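Local structure of farnesyl pyrophosphate synthase (Pseudomonas aeruginosa, 3ZOU) at residues G216-V221 and Y290-R295; D223-V228 and T249-L254; L120-L125 and E140-L145. The protein catalyses prenyl transfer, as a farnesyl diphosphate synthase (EC 2.5.1.10), extending geranyl diphosphate by one isoprene unit to farnesyl diphosphate. One frame throughout, in Å; residues are numbered along the deposited sequence.

Contacts 1 and 2 share helix 202-227, meeting successive parts of it, and their centres lie 11 Å apart; the salt bridge of Arg294 to Asp223 joins them directly. Contact 3 sits on the opposite side of the chain's centre, its own centre about 28 Å from that of contact 1 and 34 Å from that of contact 2, and joins two helices at the dimer interface. All three are largely buried, although contact 2 runs out to an exposed edge at Val228. Contact 3 is apolar throughout its interface, contact 1 combines a small apolar patch with a guanidinium beside a ring, and contact 2 is built on a metal-binding carboxylate.

Contact 1. Residues G216-V221 and Y290-R295; sequences GLAFQV and YIVERR. With 6H6 (3-(2-oxo-1,3-benzoxazol-3(2H)-yl)propanoic acid), chain G.
The guanidinium of Arg294 and the ring of Phe219 lie almost parallel, their planes 14° apart, and the ring atom Phe219 CE1 sits 3.1 Å above the guanidinium plane, offset toward its rim. The closest approach is that of Arg294 NH2 to Phe219 CD1, at 3.2 Å. At the edge of the ring, near its plane, stand Ile291 CG2 and Gln220 NE2. A second flat pair is formed by Tyr290 and the ligand: the benzoxazolone of 6H6 spreads over one face of the Tyr290 ring, O2 above the ring centre, with Tyr290 OH 3.2 Å from N1 of 6H6.

Ile291 CG2, anti to its own backbone N, also lies against the backbone of helix 202-227, 3.6 Å from Phe219 N. Ala218 CB meets this methyl group and Val292 CG1, each at 4.1 Å, which joins helix 282-293 to helix 202-227.

Arg294, the first residue to leave the helix, has CG in the crowded position between N and C (chi1 66°). From there the chain runs extended to NE, which donates to a lone pair of Ile291 O at 2.8 Å in a bent bond (139°), while NH2 forms a salt bridge with Asp223. Gripped by a carbonyl and a carboxylate and flanked by a ring, the guanidinium is fixed in rotation; its charge probably offsets part of the negative charge of the neighbouring aspartate-rich segment.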
loop_
_atom_site.group_PDB
_atom_site.type_symbol
_atom_site.label_atom_id
_atom_site.label_comp_id
_atom_site.label_asym_id
_atom_site.label_seq_id
_atom_site.Cartn_x
_atom_site.Cartn_y
_atom_site.Cartn_z
ATOM N N GLY A 216 -20.187 8.982 -8.725
ATOM C CA GLY A 216 -19.577 7.646 -8.955
ATOM C C GLY A 216 -20.536 6.674 -9.602
ATOM O O GLY A 216 -20.211 6.009 -10.557
ATOM N N LEU A 217 -21.778 6.678 -9.154
ATOM C CA LEU A 217 -22.773 5.849 -9.751
ATOM C C LEU A 217 -23.197 6.368 -11.114
ATOM O O LEU A 217 -23.396 5.620 -12.074
ATOM C CB LEU A 217 -23.998 5.681 -8.844
ATOM C CG LEU A 217 -23.912 4.750 -7.663
ATOM C CD1 LEU A 217 -25.397 4.605 -7.202
ATOM C CD2 LEU A 217 -23.366 3.384 -8.053
ATOM N N ALA A 218 -23.351 7.695 -11.211
ATOM C CA ALA A 218 -23.717 8.273 -12.529
ATOM C C ALA A 218 -22.796 7.862 -13.659
ATOM O O ALA A 218 -23.247 7.540 -14.782
ATOM C CB ALA A 218 -23.803 9.782 -12.403
ATOM N N PHE A 219 -21.489 7.831 -13.393
ATOM C CA PHE A 219 -20.553 7.418 -14.340
ATOM C C PHE A 219 -20.813 5.996 -14.833
ATOM O O PHE A 219 -20.747 5.733 -16.030
ATOM C CB PHE A 219 -19.144 7.405 -13.798
ATOM C CG PHE A 219 -18.155 7.117 -14.873
ATOM C CD1 PHE A 219 -17.908 8.081 -15.860
ATOM C CD2 PHE A 219 -17.528 5.872 -14.982
ATOM C CE1 PHE A 219 -17.026 7.823 -16.920
ATOM C CE2 PHE A 219 -16.624 5.617 -16.023
ATOM C CZ PHE A 219 -16.394 6.593 -17.003
ATOM N N GLN A 220 -21.135 5.124 -13.891
ATOM C CA GLN A 220 -21.337 3.729 -14.244
ATOM C C GLN A 220 -22.641 3.531 -15.039
ATOM O O GLN A 220 -22.676 2.741 -15.992
ATOM C CB GLN A 220 -21.338 2.856 -12.990
ATOM C CG GLN A 220 -19.987 2.859 -12.305
ATOM C CD GLN A 220 -18.871 2.302 -13.170
ATOM O OE1 GLN A 220 -19.066 1.439 -14.039
ATOM N NE2 GLN A 220 -17.675 2.875 -13.017
ATOM N N VAL A 221 -23.669 4.252 -14.621
ATOM C CA VAL A 221 -24.966 4.200 -15.350
ATOM C C VAL A 221 -24.779 4.696 -16.768
ATOM O O VAL A 221 -25.193 4.030 -17.776
ATOM C CB VAL A 221 -26.056 4.975 -14.608
ATOM C CG1 VAL A 221 -27.371 4.953 -15.434
ATOM C CG2 VAL A 221 -26.282 4.470 -13.193
ATOM N N TYR A 290 -21.320 16.956 -17.079
ATOM C CA TYR A 290 -20.535 16.331 -18.135
ATOM C C TYR A 290 -20.716 14.800 -18.168
ATOM O O TYR A 290 -20.851 14.202 -19.229
ATOM C CB TYR A 290 -19.049 16.640 -17.957
ATOM C CG TYR A 290 -18.178 15.817 -18.840
ATOM C CD1 TYR A 290 -17.980 16.156 -20.180
ATOM C CD2 TYR A 290 -17.525 14.683 -18.328
ATOM C CE1 TYR A 290 -17.196 15.366 -21.016
ATOM C CE2 TYR A 290 -16.778 13.891 -19.161
ATOM C CZ TYR A 290 -16.638 14.242 -20.507
ATOM O OH TYR A 290 -15.830 13.437 -21.327
ATOM N N ILE A 291 -20.724 14.212 -16.962
ATOM C CA ILE A 291 -20.757 12.758 -16.854
ATOM C C ILE A 291 -22.005 12.164 -17.535
ATOM O O ILE A 291 -21.909 11.181 -18.260
ATOM C CB ILE A 291 -20.701 12.317 -15.381
ATOM C CG1 ILE A 291 -19.300 12.524 -14.805
ATOM C CG2 ILE A 291 -21.079 10.866 -15.222
ATOM C CD1 ILE A 291 -19.277 12.546 -13.320
ATOM N N VAL A 292 -23.130 12.832 -17.383
ATOM C CA VAL A 292 -24.339 12.308 -17.972
ATOM C C VAL A 292 -24.645 12.870 -19.362
ATOM O O VAL A 292 -25.498 12.340 -20.068
ATOM C CB VAL A 292 -25.551 12.472 -17.032
ATOM C CG1 VAL A 292 -25.262 11.774 -15.725
ATOM C CG2 VAL A 292 -25.948 13.950 -16.784
ATOM N N GLU A 293 -23.973 13.953 -19.748
ATOM C CA GLU A 293 -24.156 14.493 -21.083
ATOM C C GLU A 293 -23.294 13.904 -22.136
ATOM O O GLU A 293 -23.512 14.148 -23.367
ATOM C CB GLU A 293 -23.998 16.026 -21.070
ATOM C CG GLU A 293 -25.065 16.781 -20.300
ATOM C CD GLU A 293 -24.826 18.278 -20.257
ATOM O OE1 GLU A 293 -23.990 18.817 -21.081
ATOM O OE2 GLU A 293 -25.387 18.945 -19.358
ATOM N N ARG A 294 -22.267 13.147 -21.741
ATOM C CA ARG A 294 -21.397 12.573 -22.752
ATOM C C ARG A 294 -22.141 11.576 -23.674
ATOM O O ARG A 294 -23.052 10.853 -23.285
ATOM C CB ARG A 294 -20.065 12.085 -22.171
ATOM C CG ARG A 294 -20.169 10.939 -21.237
ATOM C CD ARG A 294 -19.050 10.871 -20.185
ATOM N NE ARG A 294 -19.580 9.944 -19.186
ATOM C CZ ARG A 294 -19.331 8.653 -19.182
ATOM N NH1 ARG A 294 -18.546 8.124 -20.128
ATOM N NH2 ARG A 294 -19.941 7.861 -18.292
ATOM N N ARG A 295 -21.778 11.686 -24.963
ATOM C CA ARG A 295 -22.412 10.972 -26.077
ATOM C C ARG A 295 -21.248 10.596 -26.986
ATOM O O ARG A 295 -20.606 9.595 -26.703
ATOM C CB ARG A 295 -23.450 11.837 -26.872
ATOM C CG ARG A 295 -24.744 12.289 -26.145
ATOM C CD ARG A 295 -25.713 11.156 -25.702
ATOM N NE ARG A 295 -26.866 11.708 -24.995
ATOM C CZ ARG A 295 -26.942 11.933 -23.675
ATOM N NH1 ARG A 295 -25.910 11.636 -22.868
ATOM N NH2 ARG A 295 -28.057 12.452 -23.150
HETATM O O 6H6 G . -11.588 14.407 -24.371
HETATM N N1 6H6 G . -13.477 15.544 -20.832
HETATM O O1 6H6 G . -14.273 17.592 -21.509
HETATM C C2 6H6 G . -14.005 16.746 -20.631
HETATM O O2 6H6 G . -14.199 16.921 -19.299
HETATM C C3 6H6 G . -13.815 15.788 -18.687
HETATM C C4 6H6 G . -13.835 15.464 -17.346
HETATM C C5 6H6 G . -13.346 14.206 -17.011
HETATM C C6 6H6 G . -12.875 13.336 -17.990
HETATM C C7 6H6 G . -12.841 13.654 -19.331
HETATM C C8 6H6 G . -13.338 14.904 -19.669
HETATM C C9 6H6 G . -13.075 15.026 -22.133
HETATM C C10 6H6 G . -11.681 15.656 -22.354
HETATM C C11 6H6 G . -10.916 15.013 -23.511
HETATM O OXT 6H6 G . -9.674 15.187 -23.526
#

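Contact 2. Residues D223-V228 and T249-L254; sequences DDILDV and TYPALL. With MG (magnesium ion), chain F.
Asp224 carries the contact, its two carboxylate oxygens doing different work. With CG beside the backbone N (chi1 -76°), the carboxylate leans toward the start of helix 250-254. OD1 binds the magnesium ion at 2.1 Å, and five waters complete six ligands around the metal. OD2 turns its anti lone pair to Tyr250 N, in an almost straight bond (168°) of 2.9 Å. It also accepts a hydrogen bond of 2.6 Å from water 1, itself a magnesium ligand, so that the metal, the carboxylate and this water form a closed ring. Tyr250 CD2 approaches OD2 to 3.3 Å, its ring plane tilted obliquely to the carboxylate. Asp224 CB rests on Pro251 CD at 3.5 Å.

Residues Asp223, Asp224 and Asp227 form the DDxxD sequence of the second aspartate-rich motif of prenyl synthases, and here Asp224 alone of the three binds this magnesium directly. The magnesium ion, and to a lesser degree the N-terminal end of helix 250-254, would be expected to favour the ionised carboxylate. Thr249 is the N-cap of that helix: its OG1, between backbone N and C, accepts from Ala252 N at 3.1 Å.

Next along the chain, Ile225 extends CG1 to within 4.2 Å of Pro251 CG, the axes of the segments 223-227 and 250-254 crossing at nearly a right angle (-93°). At the exposed end, Val228 CG2 lies 3.8 Å from Pro251 CG, the two side chains lying alongside each other and running opposite ways.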
loop_
_atom_site.group_PDB
_atom_site.type_symbol
_atom_site.label_atom_id
_atom_site.label_comp_id
_atom_site.label_asym_id
_atom_site.label_seq_id
_atom_site.Cartn_x
_atom_site.Cartn_y
_atom_site.Cartn_z
ATOM N N ASP A 223 -22.024 4.945 -18.530
ATOM C CA ASP A 223 -21.153 4.061 -19.313
ATOM C C ASP A 223 -21.927 2.868 -19.915
ATOM O O ASP A 223 -21.699 2.518 -21.091
ATOM C CB ASP A 223 -20.050 3.455 -18.454
ATOM C CG ASP A 223 -18.844 4.340 -18.330
ATOM O OD1 ASP A 223 -18.858 5.490 -18.840
ATOM O OD2 ASP A 223 -17.852 3.920 -17.642
ATOM N N ASP A 224 -22.818 2.301 -19.113
ATOM C CA ASP A 224 -23.660 1.183 -19.510
ATOM C C ASP A 224 -24.570 1.651 -20.644
ATOM O O ASP A 224 -24.777 0.920 -21.639
ATOM C CB ASP A 224 -24.523 0.613 -18.390
ATOM C CG ASP A 224 -23.735 -0.253 -17.388
ATOM O OD1 ASP A 224 -22.533 -0.405 -17.596
ATOM O OD2 ASP A 224 -24.394 -0.741 -16.453
ATOM N N ILE A 225 -25.119 2.859 -20.521
ATOM C CA ILE A 225 -26.027 3.358 -21.531
ATOM C C ILE A 225 -25.279 3.511 -22.833
ATOM O O ILE A 225 -25.777 3.083 -23.883
ATOM C CB ILE A 225 -26.664 4.675 -21.105
ATOM C CG1 ILE A 225 -27.669 4.453 -19.995
ATOM C CG2 ILE A 225 -27.285 5.402 -22.331
ATOM C CD1 ILE A 225 -28.023 5.676 -19.216
ATOM N N LEU A 226 -24.085 4.102 -22.799
ATOM C CA LEU A 226 -23.306 4.332 -23.990
ATOM C C LEU A 226 -22.856 3.026 -24.666
ATOM O O LEU A 226 -22.748 2.958 -25.892
ATOM C CB LEU A 226 -22.108 5.234 -23.673
ATOM C CG LEU A 226 -22.466 6.673 -23.343
ATOM C CD1 LEU A 226 -21.228 7.437 -22.879
ATOM C CD2 LEU A 226 -23.154 7.365 -24.520
ATOM N N ASP A 227 -22.555 2.010 -23.862
ATOM C CA ASP A 227 -22.243 0.635 -24.375
ATOM C C ASP A 227 -23.382 0.012 -25.208
ATOM O O ASP A 227 -23.120 -0.627 -26.227
ATOM C CB ASP A 227 -21.934 -0.301 -23.227
ATOM C CG ASP A 227 -20.536 -0.130 -22.686
ATOM O OD1 ASP A 227 -19.745 0.656 -23.255
ATOM O OD2 ASP A 227 -20.230 -0.784 -21.666
ATOM N N VAL A 228 -24.628 0.198 -24.774
ATOM C CA VAL A 228 -25.806 -0.126 -25.607
ATOM C C VAL A 228 -25.827 0.739 -26.865
ATOM O O VAL A 228 -26.206 1.910 -26.816
ATOM C CB VAL A 228 -27.121 0.058 -24.804
ATOM C CG1 VAL A 228 -28.361 -0.255 -25.645
ATOM C CG2 VAL A 228 -27.116 -0.849 -23.584
ATOM N N THR A 249 -26.548 -5.101 -16.621
ATOM C CA THR A 249 -26.195 -3.673 -16.770
ATOM C C THR A 249 -27.353 -2.834 -16.337
ATOM O O THR A 249 -28.457 -3.320 -16.144
ATOM C CB THR A 249 -25.902 -3.360 -18.223
ATOM O OG1 THR A 249 -27.103 -3.583 -18.984
ATOM C CG2 THR A 249 -24.770 -4.258 -18.771
ATOM N N TYR A 250 -27.146 -1.528 -16.165
ATOM C CA TYR A 250 -28.260 -0.704 -15.804
ATOM C C TYR A 250 -29.426 -0.728 -16.845
ATOM O O TYR A 250 -30.557 -0.809 -16.416
ATOM C CB TYR A 250 -27.816 0.740 -15.440
ATOM C CG TYR A 250 -27.174 0.814 -14.089
ATOM C CD1 TYR A 250 -27.930 0.807 -12.931
ATOM C CD2 TYR A 250 -25.802 0.886 -13.963
ATOM C CE1 TYR A 250 -27.356 0.836 -11.695
ATOM C CE2 TYR A 250 -25.220 0.933 -12.716
ATOM C CZ TYR A 250 -26.020 0.909 -11.595
ATOM O OH TYR A 250 -25.480 0.994 -10.344
ATOM N N PRO A 251 -29.117 -0.633 -18.140
ATOM C CA PRO A 251 -30.219 -0.801 -19.137
ATOM C C PRO A 251 -30.954 -2.131 -19.032
ATOM O O PRO A 251 -32.210 -2.160 -19.123
ATOM C CB PRO A 251 -29.498 -0.669 -20.473
ATOM C CG PRO A 251 -28.370 0.271 -20.167
ATOM C CD PRO A 251 -27.894 -0.198 -18.799
ATOM N N ALA A 252 -30.219 -3.214 -18.774
ATOM C CA ALA A 252 -30.897 -4.543 -18.654
ATOM C C ALA A 252 -31.783 -4.571 -17.448
ATOM O O ALA A 252 -32.883 -5.163 -17.455
ATOM C CB ALA A 252 -29.884 -5.667 -18.601
ATOM N N LEU A 253 -31.366 -3.905 -16.377
ATOM C CA LEU A 253 -32.076 -4.010 -15.127
ATOM C C LEU A 253 -33.273 -3.122 -15.026
ATOM O O LEU A 253 -34.340 -3.516 -14.533
ATOM C CB LEU A 253 -31.138 -3.678 -13.957
ATOM C CG LEU A 253 -30.194 -4.774 -13.534
ATOM C CD1 LEU A 253 -29.168 -4.188 -12.573
ATOM C CD2 LEU A 253 -30.928 -5.915 -12.869
ATOM N N LEU A 254 -33.123 -1.907 -15.567
ATOM C CA LEU A 254 -34.103 -0.890 -15.420
ATOM C C LEU A 254 -34.939 -0.679 -16.707
ATOM O O LEU A 254 -36.012 -0.117 -16.621
ATOM C CB LEU A 254 -33.371 0.428 -15.101
ATOM C CG LEU A 254 -32.665 0.432 -13.742
ATOM C CD1 LEU A 254 -32.005 1.796 -13.581
ATOM C CD2 LEU A 254 -33.614 0.225 -12.580
HETATM MG MG MG F . -21.070 -1.322 -16.335
HETATM O O HOH W 1 -22.809 -1.746 -14.662
HETATM O O HOH W 2 -19.489 -0.489 -17.678
HETATM O O HOH W 3 -21.089 0.457 -15.430
HETATM O O HOH W 4 -21.312 -3.017 -17.642
HETATM O O HOH W 5 -19.577 -2.016 -15.340
#

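Contact 3. Residues L120-L125 and E140-L145; sequences LAFEVL and EMLTRL
Aliphatic contacts dominate, and Leu125 is at their centre. Its CB abuts Leu142 CD2 at 3.7 Å, its CD1 meets Leu145 CD2 at the same 3.7 Å, and its CD2 faces Met141 CE at 4.1 Å. With CB and its two methyl groups the leucine touches three side chains of the other helix, crossing those of Met141 and Leu145 at about a right angle. Met141 reaches it through an extended chain that bends at its last torsion (chi3 83°), turning the methyl group inward. Leu145, with CG anti to its backbone N, leans toward both Leu125 and Phe122.

Helices 107-126 and 135-149 run antiparallel here, as an up-and-down pair of the all-helical prenyl synthase fold, with short-segment axes 161° apart in direction and 9.9 Å at closest approach. Helices 67-85 and 171-196 pack against the pair, and the second subunit does too.

The Phe122 ring is met at its edge by Leu142 CD2, which lies in its plane, 4.0 Å from Phe122 CD1. Leu145 C also lies at the edge, near the ring plane, 4.1 Å from Phe122 CE1; Leu145 CG is 4.2 Å from the same atom. The ring is stacked on Phe122 of the second subunit, placing this contact at the dimer interface.

A salt bridge lies within helix 135-149: Arg144 NE donates to Glu140 OE2 at 3.2 Å, one turn apart, reaching the carboxylate oxygen from above its plane.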
loop_
_atom_site.group_PDB
_atom_site.type_symbol
_atom_site.label_atom_id
_atom_site.label_comp_id
_atom_site.label_asym_id
_atom_site.label_seq_id
_atom_site.Cartn_x
_atom_site.Cartn_y
_atom_site.Cartn_z
ATOM N N LEU A 120 3.985 3.912 -2.839
ATOM C CA LEU A 120 4.311 5.315 -3.135
ATOM C C LEU A 120 3.171 6.233 -2.803
ATOM O O LEU A 120 3.387 7.384 -2.421
ATOM C CB LEU A 120 4.735 5.437 -4.550
ATOM C CG LEU A 120 5.185 6.789 -5.089
ATOM C CD1 LEU A 120 6.373 7.241 -4.289
ATOM C CD2 LEU A 120 5.560 6.615 -6.552
ATOM N N ALA A 121 1.947 5.810 -3.078
ATOM C CA ALA A 121 0.768 6.637 -2.804
ATOM C C ALA A 121 0.814 7.078 -1.337
ATOM O O ALA A 121 0.502 8.225 -0.975
ATOM C CB ALA A 121 -0.506 5.926 -3.143
ATOM N N PHE A 122 1.069 6.127 -0.446
ATOM C CA PHE A 122 1.079 6.353 1.010
ATOM C C PHE A 122 2.314 7.162 1.424
ATOM O O PHE A 122 2.208 8.087 2.222
ATOM C CB PHE A 122 0.928 5.011 1.781
ATOM C CG PHE A 122 -0.416 4.385 1.542
ATOM C CD1 PHE A 122 -1.558 4.995 2.033
ATOM C CD2 PHE A 122 -0.564 3.244 0.824
ATOM C CE1 PHE A 122 -2.808 4.383 1.848
ATOM C CE2 PHE A 122 -1.807 2.642 0.635
ATOM C CZ PHE A 122 -2.922 3.255 1.099
ATOM N N GLU A 123 3.452 6.920 0.754
ATOM C CA GLU A 123 4.620 7.744 0.985
ATOM C C GLU A 123 4.347 9.205 0.686
ATOM O O GLU A 123 4.750 10.062 1.462
ATOM C CB GLU A 123 5.794 7.246 0.091
ATOM C CG GLU A 123 7.084 8.023 0.369
ATOM C CD GLU A 123 8.223 7.541 -0.485
ATOM O OE1 GLU A 123 8.250 6.427 -1.018
ATOM O OE2 GLU A 123 9.126 8.386 -0.691
ATOM N N VAL A 124 3.713 9.487 -0.441
ATOM C CA VAL A 124 3.451 10.858 -0.872
ATOM C C VAL A 124 2.591 11.594 0.151
ATOM O O VAL A 124 2.809 12.777 0.442
ATOM C CB VAL A 124 2.841 10.841 -2.260
ATOM C CG1 VAL A 124 2.105 12.096 -2.624
ATOM C CG2 VAL A 124 3.940 10.559 -3.255
ATOM N N LEU A 125 1.594 10.941 0.721
ATOM C CA LEU A 125 0.729 11.601 1.707
ATOM C C LEU A 125 1.391 11.796 3.024
ATOM O O LEU A 125 1.011 12.698 3.775
ATOM C CB LEU A 125 -0.598 10.827 1.909
ATOM C CG LEU A 125 -1.517 10.785 0.750
ATOM C CD1 LEU A 125 -2.771 9.972 1.127
ATOM C CD2 LEU A 125 -1.918 12.206 0.372
ATOM N N GLU A 140 -5.370 11.985 8.667
ATOM C CA GLU A 140 -6.741 11.741 8.221
ATOM C C GLU A 140 -6.790 11.382 6.733
ATOM O O GLU A 140 -7.533 10.465 6.319
ATOM C CB GLU A 140 -7.677 12.944 8.582
ATOM C CG GLU A 140 -9.096 12.683 8.197
ATOM C CD GLU A 140 -9.819 11.585 8.970
ATOM O OE1 GLU A 140 -9.316 11.012 9.999
ATOM O OE2 GLU A 140 -10.948 11.208 8.546
ATOM N N MET A 141 -5.990 12.056 5.946
ATOM C CA MET A 141 -5.880 11.762 4.483
ATOM C C MET A 141 -5.419 10.313 4.296
ATOM O O MET A 141 -5.926 9.588 3.464
ATOM C CB MET A 141 -4.912 12.755 3.781
ATOM C CG MET A 141 -5.475 14.164 3.761
ATOM S SD MET A 141 -4.273 15.352 3.173
ATOM C CE MET A 141 -4.488 15.146 1.454
ATOM N N LEU A 142 -4.411 9.947 5.049
ATOM C CA LEU A 142 -3.836 8.571 4.963
ATOM C C LEU A 142 -4.809 7.517 5.417
ATOM O O LEU A 142 -4.958 6.520 4.745
ATOM C CB LEU A 142 -2.618 8.492 5.836
ATOM C CG LEU A 142 -1.434 9.119 5.239
ATOM C CD1 LEU A 142 -0.471 9.744 6.261
ATOM C CD2 LEU A 142 -0.683 8.077 4.426
ATOM N N THR A 143 -5.487 7.770 6.547
ATOM C CA THR A 143 -6.539 6.888 7.019
ATOM C C THR A 143 -7.569 6.685 5.959
ATOM O O THR A 143 -8.014 5.560 5.621
ATOM C CB THR A 143 -7.203 7.491 8.269
ATOM O OG1 THR A 143 -6.305 7.345 9.339
ATOM C CG2 THR A 143 -8.495 6.774 8.624
ATOM N N ARG A 144 -8.046 7.781 5.394
ATOM C CA ARG A 144 -9.152 7.656 4.443
ATOM C C ARG A 144 -8.710 6.950 3.191
ATOM O O ARG A 144 -9.425 6.111 2.635
ATOM C CB ARG A 144 -9.707 9.041 4.126
ATOM C CG ARG A 144 -10.448 9.636 5.330
ATOM C CD ARG A 144 -11.849 9.055 5.371
ATOM N NE ARG A 144 -12.625 9.391 6.531
ATOM C CZ ARG A 144 -13.956 9.303 6.552
ATOM N NH1 ARG A 144 -14.636 8.945 5.442
ATOM N NH2 ARG A 144 -14.603 9.621 7.660
ATOM N N LEU A 145 -7.509 7.247 2.700
ATOM C CA LEU A 145 -7.049 6.590 1.487
ATOM C C LEU A 145 -6.832 5.064 1.720
ATOM O O LEU A 145 -7.148 4.262 0.876
ATOM C CB LEU A 145 -5.782 7.205 0.962
ATOM C CG LEU A 145 -5.434 6.664 -0.448
ATOM C CD1 LEU A 145 -6.533 6.844 -1.461
ATOM C CD2 LEU A 145 -4.172 7.316 -0.993
#